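Local coordinates for protein type VI secretion system component (Escherichia coli O6, PDB 2P5Z) that is a component of the type VI secretion system, structurally similar to the T4 phage tail proteins gp27 and gp5, at residues F150-S156 with V198-D204; E304-N308 with Y371-L377. One frame throughout, in Å; residues are numbered along the deposited sequence.

Contact 1 (F150-S156 with V198-D204)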
loop_
_atom_site.group_PDB
_atom_site.type_symbol
_atom_site.label_atom_id
_atom_site.label_comp_id
_atom_site.label_asym_id
_atom_site.label_seq_id
_atom_site.Cartn_x
_atom_site.Cartn_y
_atom_site.Cartn_z
ATOM N N PHE A 150 23.497 -2.507 24.302
ATOM C CA PHE A 150 22.199 -1.849 24.569
ATOM C C PHE A 150 22.077 -1.548 26.045
ATOM O O PHE A 150 22.792 -2.142 26.827
ATOM C CB PHE A 150 21.011 -2.727 24.158
ATOM C CG PHE A 150 20.912 -4.033 24.920
ATOM C CD1 PHE A 150 21.572 -5.171 24.459
ATOM C CD2 PHE A 150 20.146 -4.132 26.076
ATOM C CE1 PHE A 150 21.491 -6.362 25.136
ATOM C CE2 PHE A 150 20.068 -5.328 26.760
ATOM C CZ PHE A 150 20.742 -6.444 26.287
ATOM N N VAL A 151 21.141 -0.680 26.427
ATOM C CA VAL A 151 20.956 -0.236 27.810
ATOM C C VAL A 151 19.527 0.291 27.940
ATOM O O VAL A 151 19.051 0.991 27.046
ATOM C CB VAL A 151 21.965 0.910 28.200
ATOM C CG1 VAL A 151 21.423 1.819 29.304
ATOM C CG2 VAL A 151 23.294 0.357 28.671
ATOM N N PHE A 152 18.848 -0.045 29.041
ATOM C CA PHE A 152 17.517 0.475 29.336
ATOM C C PHE A 152 17.611 1.527 30.426
ATOM O O PHE A 152 18.223 1.271 31.453
ATOM C CB PHE A 152 16.595 -0.652 29.830
ATOM C CG PHE A 152 16.187 -1.616 28.760
ATOM C CD1 PHE A 152 15.009 -1.424 28.050
ATOM C CD2 PHE A 152 16.969 -2.710 28.456
ATOM C CE1 PHE A 152 14.627 -2.306 27.052
ATOM C CE2 PHE A 152 16.596 -3.587 27.457
ATOM C CZ PHE A 152 15.422 -3.392 26.761
ATOM N N ASN A 153 17.021 2.703 30.214
ATOM C CA ASN A 153 16.927 3.729 31.264
ATOM C C ASN A 153 15.479 4.183 31.373
ATOM O O ASN A 153 15.131 5.333 31.079
ATOM C CB ASN A 153 17.837 4.946 31.005
ATOM C CG ASN A 153 19.226 4.564 30.505
ATOM O OD1 ASN A 153 20.120 4.240 31.292
ATOM N ND2 ASN A 153 19.414 4.618 29.188
ATOM N N LEU A 154 14.625 3.267 31.795
ATOM C CA LEU A 154 13.208 3.541 31.832
ATOM C C LEU A 154 12.845 4.200 33.152
ATOM O O LEU A 154 13.430 3.890 34.190
ATOM C CB LEU A 154 12.448 2.244 31.606
ATOM C CG LEU A 154 12.893 1.560 30.311
ATOM C CD1 LEU A 154 12.204 0.242 30.168
ATOM C CD2 LEU A 154 12.622 2.440 29.080
ATOM N N LYS A 155 11.915 5.146 33.107
ATOM C CA LYS A 155 11.490 5.817 34.325
ATOM C C LYS A 155 10.235 5.155 34.868
ATOM O O LYS A 155 10.114 4.948 36.077
ATOM C CB LYS A 155 11.255 7.314 34.089
ATOM C CG LYS A 155 12.524 8.149 34.117
ATOM C CD LYS A 155 13.114 8.258 35.513
ATOM C CE LYS A 155 14.610 8.519 35.444
ATOM N NZ LYS A 155 15.314 7.329 34.896
ATOM N N SER A 156 9.312 4.822 33.970
ATOM C CA SER A 156 8.111 4.083 34.337
ATOM C C SER A 156 8.381 2.606 34.637
ATOM O O SER A 156 9.415 2.054 34.248
ATOM C CB SER A 156 7.055 4.208 33.245
ATOM O OG SER A 156 6.413 5.462 33.326
ATOM N N VAL A 198 25.454 1.524 20.302
ATOM C CA VAL A 198 24.733 1.096 21.490
ATOM C C VAL A 198 23.294 1.607 21.384
ATOM O O VAL A 198 23.087 2.811 21.193
ATOM C CB VAL A 198 25.382 1.712 22.777
ATOM C CG1 VAL A 198 24.572 1.392 24.017
ATOM C CG2 VAL A 198 26.847 1.261 22.947
ATOM N N ILE A 199 22.311 0.702 21.501
ATOM C CA ILE A 199 20.884 1.063 21.538
ATOM C C ILE A 199 20.458 1.529 22.922
ATOM O O ILE A 199 20.550 0.791 23.883
ATOM C CB ILE A 199 19.993 -0.153 21.225
ATOM C CG1 ILE A 199 20.466 -0.867 19.954
ATOM C CG2 ILE A 199 18.522 0.257 21.151
ATOM C CD1 ILE A 199 19.897 -2.250 19.810
ATOM N N GLU A 200 19.959 2.742 23.047
ATOM C CA GLU A 200 19.548 3.186 24.350
ATOM C C GLU A 200 18.072 3.386 24.348
ATOM O O GLU A 200 17.562 4.117 23.517
ATOM C CB GLU A 200 20.267 4.475 24.730
ATOM C CG GLU A 200 21.768 4.386 24.510
ATOM C CD GLU A 200 22.512 5.557 25.071
ATOM O OE1 GLU A 200 21.868 6.597 25.339
ATOM O OE2 GLU A 200 23.748 5.428 25.241
ATOM N N PHE A 201 17.390 2.741 25.288
ATOM C CA PHE A 201 15.940 2.822 25.404
ATOM C C PHE A 201 15.547 3.819 26.483
ATOM O O PHE A 201 16.210 3.911 27.524
ATOM C CB PHE A 201 15.342 1.457 25.758
ATOM C CG PHE A 201 15.634 0.357 24.747
ATOM C CD1 PHE A 201 14.774 0.135 23.667
ATOM C CD2 PHE A 201 16.728 -0.484 24.910
ATOM C CE1 PHE A 201 15.004 -0.893 22.756
ATOM C CE2 PHE A 201 16.969 -1.513 24.001
ATOM C CZ PHE A 201 16.092 -1.719 22.916
ATOM N N TYR A 202 14.466 4.564 26.239
ATOM C CA TYR A 202 13.947 5.540 27.199
ATOM C C TYR A 202 12.443 5.634 27.033
ATOM O O TYR A 202 11.916 5.280 25.975
ATOM C CB TYR A 202 14.498 6.946 26.936
ATOM C CG TYR A 202 15.992 7.083 26.924
ATOM C CD1 TYR A 202 16.710 7.200 28.111
ATOM C CD2 TYR A 202 16.687 7.089 25.730
ATOM C CE1 TYR A 202 18.075 7.348 28.104
ATOM C CE2 TYR A 202 18.049 7.215 25.712
ATOM C CZ TYR A 202 18.740 7.347 26.899
ATOM O OH TYR A 202 20.110 7.453 26.875
ATOM N N ASP A 203 11.773 6.154 28.062
ATOM C CA ASP A 203 10.339 6.385 28.025
ATOM C C ASP A 203 9.893 7.804 28.399
ATOM O O ASP A 203 8.684 8.110 28.377
ATOM C CB ASP A 203 9.567 5.326 28.833
ATOM C CG ASP A 203 10.004 5.213 30.304
ATOM O OD1 ASP A 203 10.453 6.201 30.920
ATOM O OD2 ASP A 203 9.847 4.098 30.870
ATOM N N ASP A 204 10.851 8.667 28.735
ATOM C CA ASP A 204 10.512 10.060 29.045
ATOM C C ASP A 204 11.573 11.081 28.637
ATOM O O ASP A 204 12.662 10.725 28.165
ATOM C CB ASP A 204 10.161 10.227 30.533
ATOM C CG ASP A 204 11.387 10.258 31.431
ATOM O OD1 ASP A 204 12.428 9.633 31.103
ATOM O OD2 ASP A 204 11.309 10.911 32.488
HETATM O O HOH W 1 13.406 7.388 30.174
#

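Contact 2 (E304-N308 with Y371-L377)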
loop_
_atom_site.group_PDB
_atom_site.type_symbol
_atom_site.label_atom_id
_atom_site.label_comp_id
_atom_site.label_asym_id
_atom_site.label_seq_id
_atom_site.Cartn_x
_atom_site.Cartn_y
_atom_site.Cartn_z
ATOM N N GLU A 304 -0.205 11.723 24.107
ATOM C CA GLU A 304 1.138 12.223 23.835
ATOM C C GLU A 304 1.569 11.954 22.385
ATOM O O GLU A 304 2.280 12.763 21.780
ATOM C CB GLU A 304 2.152 11.620 24.809
ATOM C CG GLU A 304 1.997 12.056 26.264
ATOM C CD GLU A 304 3.207 11.706 27.147
ATOM O OE1 GLU A 304 4.269 11.284 26.627
ATOM O OE2 GLU A 304 3.103 11.863 28.380
ATOM N N ARG A 305 1.121 10.830 21.830
ATOM C CA ARG A 305 1.387 10.484 20.438
ATOM C C ARG A 305 0.640 11.416 19.482
ATOM O O ARG A 305 1.156 11.742 18.414
ATOM C CB ARG A 305 1.018 9.016 20.169
ATOM C CG ARG A 305 1.616 8.424 18.893
ATOM C CD ARG A 305 1.086 7.014 18.599
ATOM N NE ARG A 305 1.497 6.036 19.612
ATOM C CZ ARG A 305 0.670 5.279 20.333
ATOM N NH1 ARG A 305 1.172 4.440 21.228
ATOM N NH2 ARG A 305 -0.648 5.347 20.165
ATOM N N TYR A 306 -0.567 11.841 19.869
ATOM C CA TYR A 306 -1.349 12.810 19.081
ATOM C C TYR A 306 -0.690 14.181 19.086
ATOM O O TYR A 306 -0.602 14.831 18.044
ATOM C CB TYR A 306 -2.799 12.918 19.567
ATOM C CG TYR A 306 -3.704 11.823 19.041
ATOM C CD1 TYR A 306 -3.544 11.318 17.745
ATOM C CD2 TYR A 306 -4.732 11.297 19.831
ATOM C CE1 TYR A 306 -4.376 10.309 17.254
ATOM C CE2 TYR A 306 -5.570 10.294 19.350
ATOM C CZ TYR A 306 -5.386 9.807 18.063
ATOM O OH TYR A 306 -6.214 8.816 17.582
ATOM N N LEU A 307 -0.210 14.590 20.258
ATOM C CA LEU A 307 0.554 15.822 20.422
ATOM C C LEU A 307 1.870 15.793 19.614
ATOM O O LEU A 307 2.273 16.814 19.046
ATOM C CB LEU A 307 0.821 16.078 21.907
ATOM C CG LEU A 307 -0.114 17.014 22.701
ATOM C CD1 LEU A 307 -1.545 17.098 22.166
ATOM C CD2 LEU A 307 -0.118 16.661 24.191
ATOM N N ASN A 308 2.504 14.621 19.542
ATOM C CA ASN A 308 3.703 14.422 18.735
ATOM C C ASN A 308 3.503 14.772 17.261
ATOM O O ASN A 308 4.329 15.461 16.670
ATOM C CB ASN A 308 4.251 12.982 18.874
ATOM C CG ASN A 308 5.302 12.854 19.985
ATOM O OD1 ASN A 308 6.489 12.647 19.715
ATOM N ND2 ASN A 308 4.868 13.000 21.240
ATOM N N TYR A 371 4.217 16.686 27.877
ATOM C CA TYR A 371 4.319 15.477 27.043
ATOM C C TYR A 371 5.747 15.200 26.596
ATOM O O TYR A 371 6.610 16.058 26.737
ATOM C CB TYR A 371 3.360 15.483 25.847
ATOM C CG TYR A 371 3.743 16.316 24.651
ATOM C CD1 TYR A 371 3.586 17.697 24.667
ATOM C CD2 TYR A 371 4.192 15.720 23.479
ATOM C CE1 TYR A 371 3.902 18.466 23.567
ATOM C CE2 TYR A 371 4.509 16.485 22.368
ATOM C CZ TYR A 371 4.362 17.861 22.422
ATOM O OH TYR A 371 4.667 18.647 21.331
ATOM N N GLY A 372 5.985 13.995 26.073
ATOM C CA GLY A 372 7.313 13.574 25.604
ATOM C C GLY A 372 7.259 12.944 24.222
ATOM O O GLY A 372 6.187 12.877 23.609
ATOM N N TYR A 373 8.411 12.495 23.717
ATOM C CA TYR A 373 8.448 11.840 22.407
ATOM C C TYR A 373 7.795 10.469 22.500
ATOM O O TYR A 373 7.958 9.778 23.501
ATOM C CB TYR A 373 9.880 11.714 21.847
ATOM C CG TYR A 373 9.936 10.876 20.582
ATOM C CD1 TYR A 373 9.532 11.393 19.353
ATOM C CD2 TYR A 373 10.338 9.543 20.627
ATOM C CE1 TYR A 373 9.554 10.600 18.200
ATOM C CE2 TYR A 373 10.355 8.758 19.498
ATOM C CZ TYR A 373 9.967 9.281 18.293
ATOM O OH TYR A 373 10.005 8.453 17.193
ATOM N N ARG A 374 7.045 10.102 21.461
ATOM C CA ARG A 374 6.405 8.802 21.347
ATOM C C ARG A 374 6.461 8.391 19.879
ATOM O O ARG A 374 6.115 9.189 19.009
ATOM C CB ARG A 374 4.925 8.860 21.773
ATOM C CG ARG A 374 4.637 9.267 23.216
ATOM C CD ARG A 374 5.149 8.267 24.255
ATOM N NE ARG A 374 5.282 8.917 25.558
ATOM C CZ ARG A 374 6.123 8.530 26.513
ATOM N NH1 ARG A 374 6.941 7.482 26.321
ATOM N NH2 ARG A 374 6.162 9.205 27.662
ATOM N N PRO A 375 6.883 7.150 19.590
ATOM C CA PRO A 375 6.976 6.683 18.213
ATOM C C PRO A 375 5.625 6.348 17.624
ATOM O O PRO A 375 4.647 6.206 18.355
ATOM C CB PRO A 375 7.813 5.395 18.324
ATOM C CG PRO A 375 8.284 5.331 19.730
ATOM C CD PRO A 375 7.345 6.132 20.543
ATOM N N ALA A 376 5.582 6.216 16.304
ATOM C CA ALA A 376 4.390 5.758 15.630
ATOM C C ALA A 376 4.041 4.325 16.059
ATOM O O ALA A 376 4.912 3.468 16.253
ATOM C CB ALA A 376 4.559 5.852 14.096
ATOM N N LEU A 377 2.744 4.109 16.216
ATOM C CA LEU A 377 2.153 2.861 16.618
ATOM C C LEU A 377 2.241 1.891 15.436
ATOM O O LEU A 377 1.674 2.165 14.386
ATOM C CB LEU A 377 0.699 3.183 16.944
ATOM C CG LEU A 377 -0.262 2.410 17.836
ATOM C CD1 LEU A 377 -0.985 1.343 17.017
ATOM C CD2 LEU A 377 0.455 1.839 19.044
HETATM O O HOH W 2 3.876 5.587 20.858
HETATM O O HOH W 3 4.553 17.747 18.292
#

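Contact 1 (F150-S156 with V198-D204)
A parallel strand pair in a three-stranded mixed sheet, within the region belonging to the phage tail baseplate hub (GPD) family, joins the segment from Phe150, on an outer strand of this sheet within the chain, to Val198-Tyr202 of the central strand 196-202, which has strand 185-191 on its other side. Val151 binds both ways, its N donating to Ile199 O (3.0 Å) and its O accepting from Phe201 N; Asn153 N donates to Phe201 O.

Phe152 and Phe201 project from the same face of the sheet and form an offset stack, with ring centroids 4.3 Å apart and planes 8° from parallel. From paired positions, both with CG anti to the carbonyl carbon (chi1 -72° and -59°), the rings lean the same way and overlap. Ile199 CG2 lies over the opposite face of the Phe201 ring, and Pro132 of helix 131-140 touches Phe152 and Leu154. On the other face of the sheet the amide of Asn153 lies alongside the Tyr202 ring, ND2 3.2 Å from CE1.

Beyond the strands the pairing passes to a carboxylate. Asp203 accepts the successive backbone N-H groups of Lys155 and Ser156, while Tyr158 OH also binds its OD2. A water accepts from Asp203 N and lies 2.8 Å from Asn153 O. The bond from Lys155 N reaches Asp203 OD1 on its syn side, at 2.8 Å.

Contact 2 (E304-N308 with Y371-L377)
This is a buried helix-to-loop contact, in which the last turn of helix 298-308 is held by the irregular segment Tyr371-Leu377, between strands 359-366 and 387-391. A side-on salt bridge forms one end of it. Arg374 NE (2.8 Å) and NH2 (3.0 Å) both reach Glu304 OE1, which lies close to the guanidinium plane, although NE comes from above the carboxylate plane. Gly372 N adds a weak bond to the same oxygen. Arg374 NH1 turns elsewhere, to Gly183 O.

Asn308 uses its amide to bind the loop backbone on both sides of Tyr373. Its ND2 donates to Gly372 O, which lies in the amide plane, and its OD1 accepts from Arg374 N at 3.1 Å, with the donor well above the carbonyl plane. The same ND2 also bonds to Glu304 O, which already takes the helical N-H of Asn308 from its opposite face. These bonds fix the rotation of the amide.

Beside the Asn308 amide, Leu307 CB sits over the centre of the Tyr371 ring in a CH-pi contact, 3.8 Å from the centroid, while Asn308 ND2 meets the ring edge. Tyr371 CG, between the backbone N and the carbonyl carbon (chi1 78°), turns the ring to Leu307. Leu377 CD2 covers a face of the Arg305 guanidinium, whose NH1 also binds Ser180 O. A water bridges Arg305 NE and Pro375 O, 2.7 Å from each.

Overall arrangement
Contact 1 closes before contact 2 opens along the chain, and their centres lie about 16 Å apart. They belong to different elements, the three-stranded sheet with strands 150-153 and 196-202 in one case, and the end of helix 298-308 with the loop 371-377 in the other. They meet directly where Arg374 NH1 lies 2.8 Å from Asp203 O, a probable hydrogen bond. Trp185 offers a second connection, its ring meeting both Tyr202 of contact 1 and Tyr373 of contact 2. The loop that leads towards strand 387-391, in the five-stranded antiparallel sheet, is thereby tied to both the small sheet and the helix.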